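Local coordinates for protein extracellular invertase (Aspergillus kawachii, PDB 5XH8) that probably hydrolyses sucrose and related beta-fructofuranosides and transfers the released fructosyl group to sugars, building fructooligosaccharides such as 1-kestose, at residues F316-A320 and W347-F353; F311-G315 and F559-T563; N36-P42 and N365-L370. All blocks are in the same frame, centred on the assembly; numbering follows the deposited sequence.

Contact 1. Residues F316-A320 and W347-F353; sequences FSSYA and WLSGDLF. With NA (sodium ion), chain B.
F316 sets its ring across L352 at about a right angle, F316 CE1 lying 3.9 Å from L352 CD2. Its carbonyl oxygen binds the sodium ion and also sits in plane at the edge of the F353 ring, 3.4 Å from F353 CE2, where the slightly positive C-H rim suits an oxygen. S317 O accepts a hydrogen bond from S349 N at 3.0 Å. With chi1 at -62°, S317 OG lies beside its own backbone N and meets a water held also by S349 O and L352 N, so a short hydroxyl can bridge to the 349-352 loop. S318 faces L348 in a non-hydrogen-bonded antiparallel pair. Its O binds sodium at 2.4 Å, while its OG bonds to D313. Y319 and W347 form the hydrogen-bonded pair, Y319 N reaching W347 O at 2.9 Å. Y319 CB presses on the F353 edge, 3.7 Å from F353 CE1, and its OH goes to E248. A320 brings its small methyl obliquely to the indole, 3.9 Å from W347 CE3. The protein ligands of sodium, completed by G315 O and H287 O, are all uncharged carbonyls, so backbone shape sets the site, and the pairing of S318 and Y319 with 347-348 contributes to it.

Contact 2. Residues F311-G315 and F559-T563; sequences FLDWG and FALST. With NA (sodium ion), chain B.
D313 reaches across to S562 and grips it with both carboxylate oxygens. S562 N gives a rather bent bond to the syn lone pair of D313 OD1 (3.0 Å, 134° at the hydrogen). S562 OG donates to D313 OD2 at 2.7 Å, also from the syn side but tilted out of the carboxylate plane. Serine suits the place because its short hydroxyl lies close enough to its own backbone N-H for one carboxylate to take both. Next door, W314 N makes a straighter bond to A560 O at 2.9 Å, and the same oxygen lies in plane at the edge of the indole. The W314 and F559 rings are nearly parallel, 23° apart, yet slid so far that they barely overlap; W314 CD1 comes to 3.4 Å from F559 CE2. L561 packs its CD1 methyl 3.6 Å from W314 CB, and the methyl of A560 touches both D313 OD2 and L312 O. G315 has no side chain to obstruct S562 O, which approaches its CA at 3.3 Å.

The second shell sets the carboxylate. With CG anti to the backbone N (chi1 -163°), D313 swings its carboxylate across toward S562, and OD1 also accepts G315 N at 2.8 Å, on its anti side and somewhat out of the carboxylate plane. R374 forms a salt bridge to D313 OD2 and also bonds S562 OG, which would favour the ionised acid. F311 lies over one face of the W314 indole, toward its rim, while D313 O accepts a hydrogen bond from a sodium-bound water and G315 O binds the ion itself. The bond from G315 N defines an Asx turn, here placed at the interface between the propeller and the C-terminal beta-sandwich of a family 32 glycosidase.

Contact 3. Residues N36-P42 and N365-L370; sequences NGQIGDP and NWTGTL
I39 and L370 cross at about a right angle, with I39 CD1 set 3.6 Å from L370 CD2. The isoleucine reaches this far because its chain is fully extended, CG1 anti to the backbone N (chi1 -172°) and CD1 anti beyond it. P42 lies obliquely alongside L370, and P42 CB is 3.8 Å from L370 CD1. A branched leucine end suits this buried place, since CD2 meets both I39 and P42 while CD1 adds to the P42 side. Q38 and T367 point to one face of the sheet and lie aslant, touching through their aliphatic carbons, Q38 CG against T367 CB at 3.9 Å; beta-branched threonine is at home in such a strand.

The backbones are joined by a short parallel pairing between strands 37-47 and 366-385, consistent with the first blade of the five-bladed beta-propeller meeting the last to close the ring. I39 N donates to T367 O at 3.0 Å, almost in line with the carbonyl. T367 N meets G37 O at 3.0 Å from well above the carbonyl plane, a less favourable direction. G37 N reaches N365 O at 2.9 Å.

Glycine suits both G37 and G368, whose phi angles are positive, and asparagine tolerates the same sign at N365, just after helix 361-364. The indole of W366 leads away from the 36-42 segment: its NE1 bonds to F23 O, F23 packs edge-to-face with it, and R27 makes a cation-pi contact. D41, which also points away, bonds through OD2 to a glycerol molecule, probably from the crystallisation liquor.

Along the chain the segments come in the order 36-42, 311-315, 316-320, 347-353, 365-370 and 559-563, with 311-315 running straight into 316-320. Contact 1 is the middle one: its centre is about 11 Å from that of contact 2 and about 10 Å from that of contact 3, while the centres of contacts 2 and 3 are about 18 Å apart and the two do not touch. Contacts 1 and 2 share the sodium ion and one of its waters. Contacts 1 and 3 share a sheet, linked by probable hydrogen bonds from L348 N to T369 O and from W347 NE1 to I39 O. The sodium site thus lies where the propeller's last blade meets the C-terminal domain.

Contact 1. Residues F316-A320 and W347-F353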
loop_
_atom_site.group_PDB
_atom_site.type_symbol
_atom_site.label_atom_id
_atom_site.label_comp_id
_atom_site.label_asym_id
_atom_site.label_seq_id
_atom_site.Cartn_x
_atom_site.Cartn_y
_atom_site.Cartn_z
ATOM N N PHE A 316 24.136 4.764 27.086
ATOM C CA PHE A 316 23.763 5.796 26.109
ATOM C C PHE A 316 23.535 5.148 24.716
ATOM O O PHE A 316 22.516 5.416 24.079
ATOM C CB PHE A 316 24.829 6.903 26.057
ATOM C CG PHE A 316 24.512 8.026 25.102
ATOM C CD1 PHE A 316 24.808 7.907 23.727
ATOM C CD2 PHE A 316 23.943 9.210 25.561
ATOM C CE1 PHE A 316 24.535 8.931 22.845
ATOM C CE2 PHE A 316 23.659 10.243 24.679
ATOM C CZ PHE A 316 23.968 10.108 23.326
ATOM N N SER A 317 24.437 4.246 24.327
ATOM C CA SER A 317 24.418 3.589 23.016
ATOM C C SER A 317 23.583 2.298 22.982
ATOM O O SER A 317 23.509 1.642 21.944
ATOM C CB SER A 317 25.866 3.321 22.557
ATOM O OG SER A 317 26.584 4.548 22.401
ATOM N N SER A 318 22.970 1.947 24.107
ATOM C CA SER A 318 22.126 0.777 24.243
ATOM C C SER A 318 20.710 1.091 23.821
ATOM O O SER A 318 20.162 2.084 24.278
ATOM C CB SER A 318 22.090 0.316 25.698
ATOM O OG SER A 318 23.370 -0.055 26.135
ATOM N N TYR A 319 20.109 0.244 22.975
ATOM C CA TYR A 319 18.808 0.545 22.369
ATOM C C TYR A 319 18.184 -0.658 21.660
ATOM O O TYR A 319 18.800 -1.712 21.574
ATOM C CB TYR A 319 18.958 1.717 21.384
ATOM C CG TYR A 319 17.691 2.489 21.074
ATOM C CD1 TYR A 319 16.955 3.111 22.099
ATOM C CD2 TYR A 319 17.261 2.663 19.755
ATOM C CE1 TYR A 319 15.827 3.842 21.818
ATOM C CE2 TYR A 319 16.111 3.365 19.475
ATOM C CZ TYR A 319 15.399 3.969 20.508
ATOM O OH TYR A 319 14.231 4.667 20.264
ATOM N N ALA A 320 16.927 -0.499 21.228
ATOM C CA ALA A 320 16.327 -1.352 20.197
ATOM C C ALA A 320 16.241 -2.804 20.571
ATOM O O ALA A 320 16.346 -3.657 19.696
ATOM C CB ALA A 320 17.096 -1.201 18.876
ATOM N N TRP A 347 20.745 -3.929 21.639
ATOM C CA TRP A 347 21.714 -3.449 20.657
ATOM C C TRP A 347 22.639 -2.442 21.325
ATOM O O TRP A 347 22.168 -1.569 22.044
ATOM C CB TRP A 347 20.986 -2.742 19.510
ATOM C CG TRP A 347 21.799 -2.142 18.400
ATOM C CD1 TRP A 347 22.858 -2.697 17.765
ATOM C CD2 TRP A 347 21.566 -0.878 17.765
ATOM N NE1 TRP A 347 23.303 -1.866 16.775
ATOM C CE2 TRP A 347 22.531 -0.737 16.755
ATOM C CE3 TRP A 347 20.635 0.153 17.959
ATOM C CZ2 TRP A 347 22.597 0.388 15.931
ATOM C CZ3 TRP A 347 20.703 1.274 17.147
ATOM C CH2 TRP A 347 21.674 1.385 16.146
ATOM N N LEU A 348 23.932 -2.542 21.036
ATOM C CA LEU A 348 24.906 -1.506 21.399
ATOM C C LEU A 348 25.431 -0.907 20.106
ATOM O O LEU A 348 26.303 -1.488 19.437
ATOM C CB LEU A 348 26.050 -2.095 22.233
ATOM C CG LEU A 348 27.039 -1.079 22.858
ATOM C CD1 LEU A 348 26.323 -0.255 23.910
ATOM C CD2 LEU A 348 28.275 -1.767 23.463
ATOM N N SER A 349 24.862 0.234 19.730
ATOM C CA SER A 349 25.300 0.945 18.555
ATOM C C SER A 349 26.781 1.298 18.660
ATOM O O SER A 349 27.243 1.772 19.711
ATOM C CB SER A 349 24.502 2.239 18.364
ATOM O OG SER A 349 25.120 3.056 17.374
ATOM N N GLY A 350 27.508 1.074 17.576
ATOM C CA GLY A 350 28.961 1.269 17.560
ATOM C C GLY A 350 29.415 2.706 17.351
ATOM O O GLY A 350 30.585 3.004 17.586
ATOM N N ASP A 351 28.517 3.585 16.881
ATOM C CA ASP A 351 28.913 4.899 16.411
ATOM C C ASP A 351 27.948 6.009 16.850
ATOM O O ASP A 351 27.683 6.948 16.092
ATOM C CB ASP A 351 29.066 4.858 14.868
ATOM C CG ASP A 351 27.788 4.456 14.157
ATOM O OD1 ASP A 351 26.735 4.308 14.819
ATOM O OD2 ASP A 351 27.844 4.256 12.933
ATOM N N LEU A 352 27.428 5.894 18.071
ATOM C CA LEU A 352 26.521 6.896 18.625
ATOM C C LEU A 352 25.319 7.134 17.688
ATOM O O LEU A 352 24.940 8.275 17.397
ATOM C CB LEU A 352 27.269 8.212 18.924
ATOM C CG LEU A 352 28.401 8.120 19.957
ATOM C CD1 LEU A 352 29.100 9.471 20.083
ATOM C CD2 LEU A 352 27.864 7.668 21.298
ATOM N N PHE A 353 24.728 6.036 17.220
ATOM C CA PHE A 353 23.609 6.113 16.286
ATOM C C PHE A 353 23.960 6.975 15.070
ATOM O O PHE A 353 23.201 7.831 14.667
ATOM C CB PHE A 353 22.356 6.603 17.016
ATOM C CG PHE A 353 22.103 5.885 18.312
ATOM C CD1 PHE A 353 21.457 4.651 18.319
ATOM C CD2 PHE A 353 22.525 6.435 19.526
ATOM C CE1 PHE A 353 21.233 3.991 19.512
ATOM C CE2 PHE A 353 22.288 5.778 20.720
ATOM C CZ PHE A 353 21.636 4.561 20.717
HETATM NA NA NA B . 20.378 4.136 25.472
HETATM O O HOH W 1 28.222 4.163 20.310
HETATM O O HOH W 2 19.204 3.539 27.498
#

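Contact 2. Residues F311-G315 and F559-T563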
loop_
_atom_site.group_PDB
_atom_site.type_symbol
_atom_site.label_atom_id
_atom_site.label_comp_id
_atom_site.label_asym_id
_atom_site.label_seq_id
_atom_site.Cartn_x
_atom_site.Cartn_y
_atom_site.Cartn_z
ATOM N N PHE A 311 15.116 0.937 33.200
ATOM C CA PHE A 311 15.937 0.741 32.007
ATOM C C PHE A 311 16.306 -0.733 31.889
ATOM O O PHE A 311 16.709 -1.357 32.876
ATOM C CB PHE A 311 17.209 1.581 32.066
ATOM C CG PHE A 311 17.005 3.023 31.724
ATOM C CD1 PHE A 311 16.527 3.916 32.679
ATOM C CD2 PHE A 311 17.318 3.513 30.450
ATOM C CE1 PHE A 311 16.349 5.247 32.372
ATOM C CE2 PHE A 311 17.142 4.859 30.139
ATOM C CZ PHE A 311 16.662 5.731 31.104
ATOM N N LEU A 312 16.113 -1.313 30.702
ATOM C CA LEU A 312 16.692 -2.606 30.379
ATOM C C LEU A 312 18.231 -2.491 30.246
ATOM O O LEU A 312 18.986 -3.453 30.535
ATOM C CB LEU A 312 16.054 -3.148 29.105
ATOM C CG LEU A 312 16.540 -4.497 28.592
ATOM C CD1 LEU A 312 16.397 -5.598 29.636
ATOM C CD2 LEU A 312 15.779 -4.834 27.337
ATOM N N ASP A 313 18.687 -1.340 29.782
ATOM C CA ASP A 313 20.124 -1.024 29.810
ATOM C C ASP A 313 20.294 0.484 29.838
ATOM O O ASP A 313 19.721 1.193 29.002
ATOM C CB ASP A 313 20.917 -1.628 28.631
ATOM C CG ASP A 313 22.419 -1.639 28.909
ATOM O OD1 ASP A 313 23.060 -0.579 28.732
ATOM O OD2 ASP A 313 22.950 -2.676 29.355
ATOM N N TRP A 314 21.082 0.955 30.810
ATOM C CA TRP A 314 21.332 2.386 31.014
ATOM C C TRP A 314 22.338 2.976 30.027
ATOM O O TRP A 314 22.526 4.197 30.009
ATOM C CB TRP A 314 21.791 2.670 32.475
ATOM C CG TRP A 314 20.705 2.605 33.503
ATOM C CD1 TRP A 314 20.277 1.499 34.185
ATOM C CD2 TRP A 314 19.917 3.695 33.976
ATOM N NE1 TRP A 314 19.260 1.834 35.036
ATOM C CE2 TRP A 314 19.024 3.177 34.936
ATOM C CE3 TRP A 314 19.878 5.066 33.681
ATOM C CZ2 TRP A 314 18.100 3.978 35.602
ATOM C CZ3 TRP A 314 18.965 5.863 34.343
ATOM C CH2 TRP A 314 18.079 5.313 35.291
ATOM N N GLY A 315 22.989 2.143 29.211
ATOM C CA GLY A 315 23.967 2.647 28.237
ATOM C C GLY A 315 23.392 3.686 27.292
ATOM O O GLY A 315 22.259 3.538 26.790
ATOM N N PHE A 559 19.890 -4.635 37.311
ATOM C CA PHE A 559 20.529 -3.444 36.785
ATOM C C PHE A 559 21.489 -3.860 35.699
ATOM O O PHE A 559 22.211 -4.837 35.870
ATOM C CB PHE A 559 21.302 -2.728 37.871
ATOM C CG PHE A 559 22.060 -1.540 37.390
ATOM C CD1 PHE A 559 23.370 -1.670 36.930
ATOM C CD2 PHE A 559 21.480 -0.296 37.394
ATOM C CE1 PHE A 559 24.075 -0.566 36.483
ATOM C CE2 PHE A 559 22.177 0.812 36.957
ATOM C CZ PHE A 559 23.484 0.679 36.514
ATOM N N ALA A 560 21.482 -3.114 34.593
ATOM C CA ALA A 560 22.481 -3.281 33.529
ATOM C C ALA A 560 22.858 -1.956 32.907
ATOM O O ALA A 560 21.988 -1.145 32.604
ATOM C CB ALA A 560 21.988 -4.247 32.452
ATOM N N LEU A 561 24.164 -1.764 32.706
ATOM C CA LEU A 561 24.725 -0.574 32.072
ATOM C C LEU A 561 25.898 -1.014 31.182
ATOM O O LEU A 561 26.866 -1.614 31.683
ATOM C CB LEU A 561 25.230 0.400 33.121
ATOM C CG LEU A 561 26.055 1.620 32.668
ATOM C CD1 LEU A 561 25.317 2.488 31.691
ATOM C CD2 LEU A 561 26.421 2.468 33.872
ATOM N N SER A 562 25.818 -0.719 29.885
ATOM C CA SER A 562 26.813 -1.210 28.929
ATOM C C SER A 562 27.355 -0.103 28.051
ATOM O O SER A 562 26.645 0.838 27.706
ATOM C CB SER A 562 26.234 -2.344 28.081
ATOM O OG SER A 562 25.515 -3.246 28.894
ATOM N N THR A 563 28.621 -0.231 27.675
ATOM C CA THR A 563 29.301 0.826 26.948
ATOM C C THR A 563 30.530 0.299 26.233
ATOM O O THR A 563 30.836 -0.897 26.321
ATOM C CB THR A 563 29.667 1.996 27.892
ATOM O OG1 THR A 563 30.183 3.098 27.132
ATOM C CG2 THR A 563 30.714 1.542 28.944
HETATM NA NA NA B . 20.378 4.136 25.472
HETATM O O HOH W 3 18.835 -1.494 34.575
HETATM O O HOH W 2 19.204 3.539 27.498
#

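Contact 3. Residues N36-P42 and N365-L370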
loop_
_atom_site.group_PDB
_atom_site.type_symbol
_atom_site.label_atom_id
_atom_site.label_comp_id
_atom_site.label_asym_id
_atom_site.label_seq_id
_atom_site.Cartn_x
_atom_site.Cartn_y
_atom_site.Cartn_z
ATOM N N ASN A 36 31.546 -9.380 9.721
ATOM C CA ASN A 36 32.152 -8.052 9.595
ATOM C C ASN A 36 31.054 -7.045 9.350
ATOM O O ASN A 36 29.881 -7.426 9.280
ATOM C CB ASN A 36 33.120 -8.043 8.419
ATOM C CG ASN A 36 32.468 -8.544 7.137
ATOM O OD1 ASN A 36 31.380 -8.119 6.748
ATOM N ND2 ASN A 36 33.113 -9.486 6.509
ATOM N N GLY A 37 31.419 -5.768 9.194
ATOM C CA GLY A 37 30.451 -4.739 8.855
ATOM C C GLY A 37 29.544 -4.360 10.029
ATOM O O GLY A 37 29.856 -4.581 11.200
ATOM N N GLN A 38 28.406 -3.781 9.700
ATOM C CA GLN A 38 27.587 -3.068 10.685
ATOM C C GLN A 38 26.413 -3.943 11.115
ATOM O O GLN A 38 25.822 -4.671 10.294
ATOM C CB GLN A 38 27.079 -1.748 10.068
ATOM C CG GLN A 38 26.387 -0.790 11.039
ATOM C CD GLN A 38 24.883 -0.951 11.091
ATOM O OE1 GLN A 38 24.301 -1.919 10.565
ATOM N NE2 GLN A 38 24.231 0.009 11.712
ATOM N N ILE A 39 26.081 -3.826 12.395
ATOM C CA ILE A 39 24.907 -4.408 12.964
ATOM C C ILE A 39 24.009 -3.310 13.480
ATOM O O ILE A 39 24.473 -2.345 14.148
ATOM C CB ILE A 39 25.238 -5.481 14.042
ATOM C CG1 ILE A 39 23.943 -6.211 14.463
ATOM C CG2 ILE A 39 25.983 -4.877 15.245
ATOM C CD1 ILE A 39 24.138 -7.395 15.385
ATOM N N GLY A 40 22.713 -3.472 13.178
ATOM C CA GLY A 40 21.666 -2.592 13.661
ATOM C C GLY A 40 20.749 -3.350 14.621
ATOM O O GLY A 40 21.183 -4.278 15.281
ATOM N N ASP A 41 19.477 -2.954 14.655
ATOM C CA ASP A 41 18.477 -3.500 15.597
ATOM C C ASP A 41 18.444 -5.021 15.499
ATOM O O ASP A 41 18.364 -5.553 14.373
ATOM C CB ASP A 41 17.054 -3.048 15.243
ATOM C CG ASP A 41 16.846 -1.552 15.280
ATOM O OD1 ASP A 41 17.833 -0.793 15.260
ATOM O OD2 ASP A 41 15.656 -1.135 15.285
ATOM N N PRO A 42 18.481 -5.730 16.644
ATOM C CA PRO A 42 18.153 -7.137 16.563
ATOM C C PRO A 42 16.645 -7.286 16.246
ATOM O O PRO A 42 15.872 -6.375 16.510
ATOM C CB PRO A 42 18.493 -7.656 17.957
ATOM C CG PRO A 42 18.234 -6.477 18.843
ATOM C CD PRO A 42 18.673 -5.291 18.039
ATOM N N ASN A 365 36.384 -1.953 10.116
ATOM C CA ASN A 365 35.626 -2.810 9.224
ATOM C C ASN A 365 34.507 -3.605 9.927
ATOM O O ASN A 365 34.074 -4.638 9.417
ATOM C CB ASN A 365 36.536 -3.756 8.427
ATOM C CG ASN A 365 35.824 -4.374 7.222
ATOM O OD1 ASN A 365 34.968 -3.758 6.624
ATOM N ND2 ASN A 365 36.157 -5.602 6.899
ATOM N N TRP A 366 34.056 -3.118 11.085
ATOM C CA TRP A 366 32.809 -3.557 11.700
ATOM C C TRP A 366 32.343 -2.438 12.621
ATOM O O TRP A 366 33.124 -1.558 13.000
ATOM C CB TRP A 366 32.942 -4.870 12.486
ATOM C CG TRP A 366 33.941 -4.821 13.640
ATOM C CD1 TRP A 366 35.285 -5.076 13.567
ATOM C CD2 TRP A 366 33.673 -4.489 15.020
ATOM N NE1 TRP A 366 35.869 -4.929 14.806
ATOM C CE2 TRP A 366 34.914 -4.555 15.713
ATOM C CE3 TRP A 366 32.519 -4.154 15.733
ATOM C CZ2 TRP A 366 35.030 -4.289 17.075
ATOM C CZ3 TRP A 366 32.629 -3.922 17.107
ATOM C CH2 TRP A 366 33.887 -3.972 17.757
ATOM N N THR A 367 31.056 -2.477 12.949
ATOM C CA THR A 367 30.402 -1.429 13.716
ATOM C C THR A 367 29.242 -2.039 14.480
ATOM O O THR A 367 28.338 -2.613 13.873
ATOM C CB THR A 367 29.833 -0.323 12.803
ATOM O OG1 THR A 367 30.851 0.182 11.942
ATOM C CG2 THR A 367 29.254 0.814 13.629
ATOM N N GLY A 368 29.275 -1.896 15.808
ATOM C CA GLY A 368 28.230 -2.373 16.671
ATOM C C GLY A 368 28.328 -3.824 17.134
ATOM O O GLY A 368 29.063 -4.659 16.571
ATOM N N THR A 369 27.533 -4.118 18.154
ATOM C CA THR A 369 27.352 -5.474 18.633
ATOM C C THR A 369 25.988 -5.569 19.285
ATOM O O THR A 369 25.388 -4.536 19.599
ATOM C CB THR A 369 28.447 -5.850 19.651
ATOM O OG1 THR A 369 28.357 -7.237 19.980
ATOM C CG2 THR A 369 28.327 -5.027 20.922
ATOM N N LEU A 370 25.497 -6.802 19.459
ATOM C CA LEU A 370 24.436 -7.042 20.414
ATOM C C LEU A 370 25.097 -7.293 21.755
ATOM O O LEU A 370 26.245 -7.779 21.819
ATOM C CB LEU A 370 23.595 -8.270 20.035
ATOM C CG LEU A 370 22.909 -8.260 18.674
ATOM C CD1 LEU A 370 21.875 -9.382 18.580
ATOM C CD2 LEU A 370 22.268 -6.915 18.396
HETATM O O HOH W 4 29.406 -5.646 13.946
#